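Local coordinates for nickel-dependent hydrogenase large subunit (Allochromatium vinosum, PDB 3MYR) that carries the nickel-iron active site of a [NiFe] hydrogenase and oxidises molecular hydrogen, working as a heterodimer with an iron-sulfur small subunit, at the interface of chains B and A. Residues are numbered along the deposited sequence; one frame, centred on the assembly and turned at random. Chains: chain A, Nickel-dependent hydrogenase large subunit; chain B, Hydrogenase (NiFe) small subunit HydA.

Contact 1: the interface of chains B and A. Residues chain B 233-234, 237-238; chain A 202-203, 206, 210-212.
B:Asn234 meets the backbone of A:Asn212 through both ends of its carboxamide. The amide nitrogen B:Asn234 ND2 donates to A:Asn212 O at 2.9 Å. This bond is nearly straight, 164° at the hydrogen. It lies close to the plane of the amide and reaches a lone pair of the carbonyl. In return, B:Asn234 OD1 accepts from A:Asn212 N at 3.0 Å, also on a lone pair but more bent. The two bonds pair the side chain with one backbone residue, as one strand pairs with another, and fix the rotation of the amide. An alanine here would probably leave both the N-H and the carbonyl of A:Asn212 without these mates and open a gap over A:Ala206.

The methyl of A:Ala206 sits beneath this group, with CB 3.4 Å from B:Asn234 OD1. On the other flank, A:Ala206 CB lies 3.9 Å from the methyl CG2 of B:Thr237. B:Thr237 OG1 is turned back to its own chain and donates to B:Asn234 O at 2.6 Å, which braces the turn. The extended side chain of A:Lys203 crosses B:Thr237 at about a right angle, touching it with methylenes rather than with its amine.

B:Trp233 lays one indole face over A:Lys211, whose CB is 3.5 Å from CD2 at the fusion of the two rings. The lysine chain bends at chi3 (-85°), and its CE meets the rim of the six-membered ring.

B:Trp233 also lines the pocket of the [3Fe-4S] cluster. The small-subunit loop therefore links that cluster's surroundings to the large subunit, where it rests on helix 203-209 and the loop that follows.

Contact 2: the interface of chains B and A. Residues chain B 48-51; chain A 6-11, 171, 546.
The loop of B:Ala48 and B:Ser49, with the start of helix 50-63, meets the end of strand 5-7 of chain A and the loop after it. A:Tyr171, from another loop, and A:Leu546, from helix 543-551, complete the seat.

B:Ser49 has the most surface buried here. Its hydroxyl, B:Ser49 OG, accepts a nearly straight bond from A:Thr11 N at 3.1 Å (174° at the hydrogen). It also pairs with the hydroxyl of A:Thr11, and water 2 joins the two oxygens. Methyl CD2 of A:Leu546 lies 3.3 Å from B:Ser49 OG, while A:Val7 CG2 packs on the serine CB. The serine is thus gripped at its polar tip and flanked by aliphatic carbons.

A:Thr11 holds OG1 between its backbone N and carbonyl carbon (chi1 58°). From there A:Thr11 OG1 donates to B:Ala48 O at 2.8 Å, approaching from above the carbonyl plane rather than along a lone pair. The tyrosine hydroxyl comes in tip first. A:Tyr171 OH accepts from B:Ser49 N at 2.9 Å, and water 1 connects it to B:Ser49 O and to the carboxylate of B:Glu51. The tyrosine ring has methyl CD1 of A:Leu546 at its edge.

Where the helix begins, B:Gly50 N donates to A:Pro9 O at 2.7 Å. A:Pro9 follows a cis peptide bond, and its CD lies against B:Gly50 CA at 3.9 Å. B:Glu51 reaches A:Val6 O by way of water 3.

These bonds fasten the small-subunit helix start to the N-terminal segment of the large subunit. They are likely to help hold the two subunits of the heterodimer in register.

Contact 1: the interface of chains B and A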
# COMPACT_ATOMS: atom_id res chain seq x y z
N TRP B 233 -15.81 -0.80 -11.83
CA TRP B 233 -15.01 -0.46 -10.69
C TRP B 233 -15.04 1.00 -10.34
O TRP B 233 -15.06 1.84 -11.22
CB TRP B 233 -13.55 -0.79 -10.99
CG TRP B 233 -13.28 -2.20 -10.69
CD1 TRP B 233 -13.57 -3.35 -11.49
CD2 TRP B 233 -12.65 -2.65 -9.51
NE1 TRP B 233 -13.10 -4.50 -10.79
CE2 TRP B 233 -12.47 -4.07 -9.63
CE3 TRP B 233 -12.03 -1.96 -8.41
CZ2 TRP B 233 -11.88 -4.83 -8.58
CZ3 TRP B 233 -11.39 -2.74 -7.38
CH2 TRP B 233 -11.31 -4.16 -7.50
N ASN B 234 -14.94 1.32 -9.05
CA ASN B 234 -14.71 2.72 -8.61
C ASN B 234 -15.84 3.63 -8.98
O ASN B 234 -15.67 4.66 -9.67
CB ASN B 234 -13.36 3.25 -9.13
CG ASN B 234 -12.16 2.36 -8.64
OD1 ASN B 234 -11.58 1.56 -9.41
ND2 ASN B 234 -11.81 2.48 -7.34
N THR B 237 -16.65 3.63 -12.99
CA THR B 237 -15.69 4.38 -13.82
C THR B 237 -15.20 3.52 -15.02
O THR B 237 -15.18 3.98 -16.15
CB THR B 237 -14.47 4.86 -12.97
OG1 THR B 237 -14.95 5.71 -11.89
CG2 THR B 237 -13.42 5.60 -13.82
N SER B 238 -14.71 2.33 -14.73
CA SER B 238 -14.13 1.49 -15.73
C SER B 238 -14.00 0.09 -15.18
O SER B 238 -14.49 -0.22 -14.12
CB SER B 238 -12.78 2.04 -16.14
OG SER B 238 -12.34 1.45 -17.38
N ALA A 202 -9.18 7.90 -6.63
CA ALA A 202 -8.90 6.56 -7.11
C ALA A 202 -9.47 6.28 -8.50
O ALA A 202 -9.04 5.32 -9.16
CB ALA A 202 -9.46 5.55 -6.13
N LYS A 203 -10.47 7.06 -8.93
CA LYS A 203 -11.03 6.90 -10.30
C LYS A 203 -9.99 7.16 -11.37
O LYS A 203 -10.12 6.69 -12.50
CB LYS A 203 -12.17 7.95 -10.50
CG LYS A 203 -13.39 7.62 -9.63
CD LYS A 203 -14.44 8.66 -9.85
CE LYS A 203 -15.68 8.27 -9.00
NZ LYS A 203 -16.58 9.46 -9.22
N ALA A 206 -8.48 4.03 -12.34
CA ALA A 206 -9.44 3.12 -12.98
C ALA A 206 -9.56 3.49 -14.47
O ALA A 206 -9.64 2.62 -15.33
CB ALA A 206 -10.80 3.21 -12.27
N GLY A 210 -8.00 0.46 -15.30
CA GLY A 210 -9.13 -0.48 -15.18
C GLY A 210 -9.71 -0.58 -13.77
O GLY A 210 -10.89 -0.82 -13.62
N LYS A 211 -8.89 -0.34 -12.73
CA LYS A 211 -9.38 -0.55 -11.37
C LYS A 211 -8.42 0.00 -10.39
O LYS A 211 -7.24 0.12 -10.68
CB LYS A 211 -9.60 -2.04 -11.07
CG LYS A 211 -8.38 -2.85 -11.37
CD LYS A 211 -8.65 -4.33 -11.25
CE LYS A 211 -8.50 -4.73 -9.78
NZ LYS A 211 -7.93 -6.03 -9.58
N ASN A 212 -8.90 0.27 -9.18
CA ASN A 212 -8.01 0.62 -8.07
C ASN A 212 -8.71 0.15 -6.81
O ASN A 212 -9.85 0.51 -6.63
CB ASN A 212 -7.79 2.18 -7.99
CG ASN A 212 -6.93 2.59 -6.75
OD1 ASN A 212 -5.75 3.06 -6.86
ND2 ASN A 212 -7.47 2.39 -5.59

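Contact 2: the interface of chains B and A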
# COMPACT_ATOMS: atom_id res chain seq x y z
N ALA B 48 -5.28 2.72 19.03
CA ALA B 48 -4.41 2.08 19.99
C ALA B 48 -3.57 1.01 19.27
O ALA B 48 -4.00 0.45 18.26
CB ALA B 48 -5.28 1.40 21.05
N SER B 49 -2.36 0.76 19.79
CA SER B 49 -1.48 -0.29 19.33
C SER B 49 -1.30 -1.35 20.42
O SER B 49 -1.75 -1.17 21.57
CB SER B 49 -0.10 0.34 19.09
OG SER B 49 0.06 0.79 17.72
N GLY B 50 -0.58 -2.44 20.11
CA GLY B 50 -0.12 -3.36 21.16
C GLY B 50 -1.26 -3.98 21.97
O GLY B 50 -2.33 -4.29 21.44
N GLU B 51 -1.07 -4.12 23.26
CA GLU B 51 -2.08 -4.73 24.13
C GLU B 51 -3.40 -3.94 24.17
O GLU B 51 -4.44 -4.55 24.35
CB GLU B 51 -1.50 -4.90 25.59
CG GLU B 51 -0.00 -4.47 25.71
CD GLU B 51 0.33 -2.83 25.75
OE1 GLU B 51 0.81 -2.23 24.69
OE2 GLU B 51 0.19 -2.19 26.89
N VAL A 6 7.34 -4.08 24.68
CA VAL A 6 6.90 -4.66 23.43
C VAL A 6 5.70 -3.88 22.90
O VAL A 6 4.73 -3.68 23.62
CB VAL A 6 6.52 -6.16 23.59
CG1 VAL A 6 5.85 -6.72 22.27
CG2 VAL A 6 7.77 -7.01 23.98
N VAL A 7 5.75 -3.43 21.65
CA VAL A 7 4.54 -3.02 20.96
C VAL A 7 4.22 -3.83 19.71
O VAL A 7 4.91 -3.74 18.67
CB VAL A 7 4.40 -1.48 20.87
CG1 VAL A 7 5.60 -0.63 21.34
CG2 VAL A 7 3.24 -0.87 20.04
N ASP A 8 3.22 -4.68 19.87
CA ASP A 8 2.84 -5.65 18.85
C ASP A 8 1.34 -5.93 19.06
O ASP A 8 0.96 -6.46 20.07
CB ASP A 8 3.69 -6.90 19.08
CG ASP A 8 3.51 -7.94 18.01
OD1 ASP A 8 4.30 -8.92 17.98
OD2 ASP A 8 2.52 -7.83 17.24
N PRO A 9 0.48 -5.54 18.11
CA PRO A 9 0.81 -4.99 16.78
C PRO A 9 1.05 -3.48 16.84
O PRO A 9 0.41 -2.78 17.58
CB PRO A 9 -0.47 -5.23 15.95
CG PRO A 9 -1.62 -5.30 17.00
CD PRO A 9 -0.96 -5.80 18.30
N ILE A 10 1.93 -2.99 16.01
CA ILE A 10 1.88 -1.61 15.61
C ILE A 10 0.65 -1.51 14.71
O ILE A 10 0.56 -2.18 13.68
CB ILE A 10 3.18 -1.24 14.79
CG1 ILE A 10 4.43 -1.46 15.71
CG2 ILE A 10 3.18 0.27 14.30
CD1 ILE A 10 4.56 -0.36 16.79
N THR A 11 -0.26 -0.62 15.03
CA THR A 11 -1.40 -0.39 14.14
C THR A 11 -1.22 0.93 13.35
O THR A 11 -0.25 1.65 13.54
CB THR A 11 -2.69 -0.32 14.96
OG1 THR A 11 -2.56 0.73 15.93
CG2 THR A 11 -2.90 -1.71 15.73
N TYR A 171 -5.28 6.70 23.38
CA TYR A 171 -4.38 7.32 24.30
C TYR A 171 -4.85 8.73 24.62
O TYR A 171 -4.09 9.56 25.07
CB TYR A 171 -2.92 7.28 23.75
CG TYR A 171 -2.43 5.86 23.39
CD1 TYR A 171 -2.89 4.74 24.10
CD2 TYR A 171 -1.59 5.64 22.30
CE1 TYR A 171 -2.50 3.43 23.71
CE2 TYR A 171 -1.22 4.34 21.89
CZ TYR A 171 -1.67 3.25 22.59
OH TYR A 171 -1.28 1.98 22.23
N LEU A 546 5.04 5.50 18.35
CA LEU A 546 4.16 5.52 17.21
C LEU A 546 4.43 6.76 16.37
O LEU A 546 4.43 6.68 15.17
CB LEU A 546 2.69 5.49 17.67
CG LEU A 546 2.25 4.23 18.46
CD1 LEU A 546 0.74 4.33 18.78
CD2 LEU A 546 2.53 2.96 17.72
O HOH W 1 -1.09 0.28 24.23
O HOH W 2 -1.50 2.85 16.77
O HOH W 3 3.12 -1.19 24.47

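The centres of the C-alpha atoms of contact 1 and contact 2 lie about 34 Å apart. The two share no residue and no helix or strand. In the small subunit they draw on distant stretches of sequence; in the large subunit contact 2 gathers several separate segments. Contact 1 uses a loop near the cluster-binding C-terminal part of the small subunit, and contact 2 uses the front of its helix 50-63. Two such separated attachments would probably resist rocking of one subunit on the other. That is likely to help keep the iron-sulfur clusters at a constant distance from the nickel-iron centre, as electron transfer within the heterodimer requires.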